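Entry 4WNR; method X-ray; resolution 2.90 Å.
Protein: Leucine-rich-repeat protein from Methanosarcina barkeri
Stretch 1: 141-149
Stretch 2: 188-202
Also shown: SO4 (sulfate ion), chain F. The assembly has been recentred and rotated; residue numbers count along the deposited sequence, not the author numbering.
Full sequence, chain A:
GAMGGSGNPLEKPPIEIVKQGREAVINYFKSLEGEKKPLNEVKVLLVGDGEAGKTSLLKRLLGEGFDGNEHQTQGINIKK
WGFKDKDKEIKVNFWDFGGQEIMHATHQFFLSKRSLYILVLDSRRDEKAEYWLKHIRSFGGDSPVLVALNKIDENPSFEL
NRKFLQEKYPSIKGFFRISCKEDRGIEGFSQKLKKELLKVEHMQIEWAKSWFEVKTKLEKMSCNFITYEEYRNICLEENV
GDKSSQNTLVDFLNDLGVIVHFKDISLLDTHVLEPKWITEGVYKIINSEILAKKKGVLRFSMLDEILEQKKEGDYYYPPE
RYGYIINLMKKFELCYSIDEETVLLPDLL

Stretch 1 (141-149) GDSPVLVAL
Stretch 2 188-202: GFSQKLKKELLKVEH

Strand 145-149 and helix 188-198, the latter begun earlier in the chain, pack nearly antiparallel (171°) with axes 10.2 Å apart; the nearest CA pairs are A148-F189 (8.1 Å), L146-L193 (7.7 Å) and P144-V200 (7.8 Å). Strand phi/psi runs from -127/134 at V145 to -89/89 at L149, and helix phi runs from -56° to -74° and psi from -27° to -51°. No hydrogen bond crosses the interface, so apolar packing joins the two, burying 358 Å² in total. CB of P144, L146 and A148 points toward stretch 2, whereas V147 points away.

G188 opens the segment, its O accepting a weak bond from K192 N (3.3 Å). F189 adopts chi1 t, chi2 85°; L146 CB and A148 CB approach the F189 ring obliquely, at 4.0 Å and 4.2 Å from its CE1. F189 O accepts a hydrogen bond from L193 N at 2.9 Å. S190 points away. K192 (t, p, t, t) brings CG to 4.0 Å from L146 CD2, while its NZ donates to E196 OE2 (2.8 Å), a salt bridge one helical turn along, and to sulfate O4 (2.7 Å). L193 (t, p) points sideways, and L146 CD2 rests 3.9 Å from its CA and 4.3 Å from its CD1. K195 NZ reaches the same sulfate O4 as K192 NZ, also at 2.7 Å, so two lysine ammonium groups hold one anion oxygen. L146 (m, p) is the most covered residue, at 109 Å²; its CD1 approaches E196 CG at 4.3 Å. E196 (m, m) thus offers its aliphatic part to leucine and its carboxylate to lysine, with K199 NZ at a long 4.0 Å from E196 OE2.

Beyond the helix, V200 (m; -66/147) places CG1 4.2 Å from CG of P144, whose ring is C-gamma endo. E201 OE1 lies 4.5 Å from D142 CB, and both residues are exposed.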

# COMPACT_ATOMS: atom_id res chain seq x y z
N GLY A 141 4.89 0.01 11.97
CA GLY A 141 4.69 0.25 13.40
C GLY A 141 4.51 -1.05 14.17
O GLY A 141 5.46 -1.83 14.31
N ASP A 142 3.30 -1.28 14.67
CA ASP A 142 2.97 -2.50 15.43
C ASP A 142 2.30 -3.57 14.56
O ASP A 142 1.77 -4.56 15.07
CB ASP A 142 2.06 -2.16 16.61
CG ASP A 142 2.71 -1.21 17.61
OD1 ASP A 142 3.91 -1.38 17.91
OD2 ASP A 142 2.01 -0.30 18.10
N SER A 143 2.35 -3.39 13.24
CA SER A 143 1.72 -4.32 12.30
C SER A 143 2.47 -5.66 12.30
O SER A 143 3.70 -5.67 12.25
CB SER A 143 1.72 -3.74 10.89
OG SER A 143 0.88 -2.60 10.81
N PRO A 144 1.73 -6.79 12.37
CA PRO A 144 2.38 -8.09 12.36
C PRO A 144 2.98 -8.46 11.00
O PRO A 144 2.51 -7.99 9.97
CB PRO A 144 1.25 -9.06 12.72
CG PRO A 144 0.01 -8.36 12.28
CD PRO A 144 0.27 -6.90 12.50
N VAL A 145 4.01 -9.30 11.03
CA VAL A 145 4.73 -9.70 9.82
C VAL A 145 4.79 -11.22 9.72
O VAL A 145 5.08 -11.90 10.70
CB VAL A 145 6.18 -9.14 9.83
CG1 VAL A 145 6.89 -9.48 8.52
CG2 VAL A 145 6.18 -7.64 10.05
N LEU A 146 4.51 -11.74 8.53
CA LEU A 146 4.66 -13.16 8.24
C LEU A 146 5.72 -13.33 7.15
O LEU A 146 5.56 -12.84 6.04
CB LEU A 146 3.34 -13.77 7.79
CG LEU A 146 2.41 -14.27 8.91
CD1 LEU A 146 1.94 -13.13 9.80
CD2 LEU A 146 1.22 -15.00 8.32
N VAL A 147 6.81 -14.03 7.49
CA VAL A 147 7.93 -14.21 6.57
C VAL A 147 7.74 -15.48 5.75
O VAL A 147 7.57 -16.57 6.31
CB VAL A 147 9.27 -14.27 7.31
CG1 VAL A 147 10.44 -14.27 6.33
CG2 VAL A 147 9.41 -13.10 8.28
N ALA A 148 7.77 -15.34 4.43
CA ALA A 148 7.64 -16.47 3.51
C ALA A 148 8.96 -16.73 2.78
O ALA A 148 9.41 -15.90 1.99
CB ALA A 148 6.53 -16.19 2.50
N LEU A 149 9.57 -17.87 3.07
CA LEU A 149 10.80 -18.29 2.40
C LEU A 149 10.45 -19.07 1.14
O LEU A 149 10.31 -20.29 1.16
CB LEU A 149 11.67 -19.15 3.33
CG LEU A 149 12.33 -18.45 4.52
CD1 LEU A 149 11.33 -18.12 5.62
CD2 LEU A 149 13.45 -19.32 5.09
N GLY A 188 -0.35 -24.48 5.25
CA GLY A 188 0.14 -24.10 6.58
C GLY A 188 0.28 -22.60 6.74
O GLY A 188 -0.04 -22.04 7.79
N PHE A 189 0.77 -21.94 5.69
CA PHE A 189 0.91 -20.48 5.67
C PHE A 189 -0.45 -19.79 5.69
O PHE A 189 -0.64 -18.79 6.39
CB PHE A 189 1.70 -20.04 4.43
CG PHE A 189 1.84 -18.55 4.30
CD1 PHE A 189 2.87 -17.88 4.96
CD2 PHE A 189 0.96 -17.82 3.52
CE1 PHE A 189 3.01 -16.51 4.84
CE2 PHE A 189 1.10 -16.44 3.40
CZ PHE A 189 2.12 -15.79 4.06
N SER A 190 -1.40 -20.33 4.92
CA SER A 190 -2.75 -19.76 4.83
C SER A 190 -3.50 -19.85 6.16
O SER A 190 -4.26 -18.94 6.50
CB SER A 190 -3.55 -20.47 3.73
OG SER A 190 -4.80 -19.85 3.54
N GLN A 191 -3.29 -20.93 6.90
CA GLN A 191 -3.91 -21.12 8.21
C GLN A 191 -3.39 -20.10 9.23
O GLN A 191 -4.17 -19.56 10.01
CB GLN A 191 -3.65 -22.54 8.73
N LYS A 192 -2.08 -19.85 9.21
CA LYS A 192 -1.47 -18.85 10.08
C LYS A 192 -1.89 -17.43 9.70
O LYS A 192 -2.05 -16.57 10.56
CB LYS A 192 0.06 -18.97 10.05
CG LYS A 192 0.81 -18.00 10.96
CD LYS A 192 0.48 -18.22 12.43
CE LYS A 192 1.41 -17.41 13.32
NZ LYS A 192 1.06 -17.55 14.77
N LEU A 193 -2.06 -17.19 8.40
CA LEU A 193 -2.52 -15.89 7.91
C LEU A 193 -3.92 -15.57 8.42
O LEU A 193 -4.16 -14.50 8.98
CB LEU A 193 -2.50 -15.85 6.37
CG LEU A 193 -2.93 -14.54 5.70
CD1 LEU A 193 -2.06 -13.37 6.12
CD2 LEU A 193 -2.90 -14.70 4.18
N LYS A 194 -4.84 -16.52 8.24
CA LYS A 194 -6.21 -16.39 8.74
C LYS A 194 -6.25 -16.14 10.24
O LYS A 194 -7.03 -15.31 10.72
CB LYS A 194 -7.02 -17.65 8.41
CG LYS A 194 -7.37 -17.82 6.94
CD LYS A 194 -7.91 -19.21 6.67
CE LYS A 194 -8.16 -19.45 5.18
NZ LYS A 194 -9.39 -18.76 4.71
N LYS A 195 -5.40 -16.84 10.98
CA LYS A 195 -5.38 -16.75 12.44
C LYS A 195 -4.85 -15.39 12.91
O LYS A 195 -5.43 -14.79 13.82
CB LYS A 195 -4.54 -17.88 13.05
CG LYS A 195 -4.63 -17.98 14.57
CD LYS A 195 -4.58 -19.43 15.06
CE LYS A 195 -3.23 -20.08 14.85
NZ LYS A 195 -2.21 -19.61 15.83
N GLU A 196 -3.77 -14.92 12.30
CA GLU A 196 -3.17 -13.63 12.65
C GLU A 196 -4.00 -12.44 12.16
O GLU A 196 -3.94 -11.36 12.76
CB GLU A 196 -1.74 -13.54 12.11
CG GLU A 196 -0.76 -14.49 12.79
CD GLU A 196 -0.57 -14.21 14.27
OE1 GLU A 196 -0.65 -13.03 14.68
OE2 GLU A 196 -0.33 -15.17 15.03
N LEU A 197 -4.75 -12.63 11.08
CA LEU A 197 -5.65 -11.59 10.57
C LEU A 197 -6.77 -11.27 11.56
O LEU A 197 -7.19 -10.11 11.68
CB LEU A 197 -6.26 -11.99 9.22
CG LEU A 197 -5.39 -11.74 7.98
CD1 LEU A 197 -5.93 -12.51 6.79
CD2 LEU A 197 -5.31 -10.25 7.66
N LEU A 198 -7.26 -12.29 12.26
CA LEU A 198 -8.29 -12.11 13.29
C LEU A 198 -7.77 -11.38 14.53
O LEU A 198 -8.53 -10.71 15.22
CB LEU A 198 -8.86 -13.47 13.70
CG LEU A 198 -9.59 -14.26 12.61
CD1 LEU A 198 -9.74 -15.72 13.02
CD2 LEU A 198 -10.95 -13.65 12.31
N LYS A 199 -6.47 -11.50 14.79
CA LYS A 199 -5.86 -10.97 16.01
C LYS A 199 -5.33 -9.53 15.89
O LYS A 199 -4.77 -9.00 16.85
CB LYS A 199 -4.71 -11.89 16.46
CG LYS A 199 -5.17 -13.27 16.90
CD LYS A 199 -3.99 -14.22 17.10
CE LYS A 199 -3.14 -13.82 18.30
NZ LYS A 199 -2.08 -14.82 18.59
N VAL A 200 -5.49 -8.90 14.72
CA VAL A 200 -5.04 -7.51 14.54
C VAL A 200 -5.87 -6.57 15.42
O VAL A 200 -7.05 -6.82 15.65
CB VAL A 200 -5.09 -7.05 13.06
CG1 VAL A 200 -4.21 -7.93 12.19
CG2 VAL A 200 -6.52 -7.02 12.53
N GLU A 201 -5.24 -5.50 15.89
CA GLU A 201 -5.83 -4.63 16.92
C GLU A 201 -7.15 -3.97 16.51
O GLU A 201 -8.05 -3.84 17.33
CB GLU A 201 -4.83 -3.56 17.36
CG GLU A 201 -3.65 -4.10 18.15
CD GLU A 201 -2.96 -3.04 19.00
OE1 GLU A 201 -1.72 -2.89 18.87
OE2 GLU A 201 -3.65 -2.36 19.79
N HIS A 202 -7.26 -3.57 15.24
CA HIS A 202 -8.45 -2.86 14.76
C HIS A 202 -9.53 -3.79 14.19
O HIS A 202 -10.47 -3.33 13.53
CB HIS A 202 -8.06 -1.78 13.75
CG HIS A 202 -7.78 -2.30 12.37
ND1 HIS A 202 -6.59 -2.90 12.03
CD2 HIS A 202 -8.54 -2.29 11.25
CE1 HIS A 202 -6.63 -3.25 10.76
NE2 HIS A 202 -7.80 -2.89 10.26
S SO4 F . 1.16 -21.44 15.23
O1 SO4 F . 0.31 -22.49 15.83
O2 SO4 F . 2.36 -21.24 16.07
O3 SO4 F . 1.57 -21.85 13.87
O4 SO4 F . 0.39 -20.18 15.16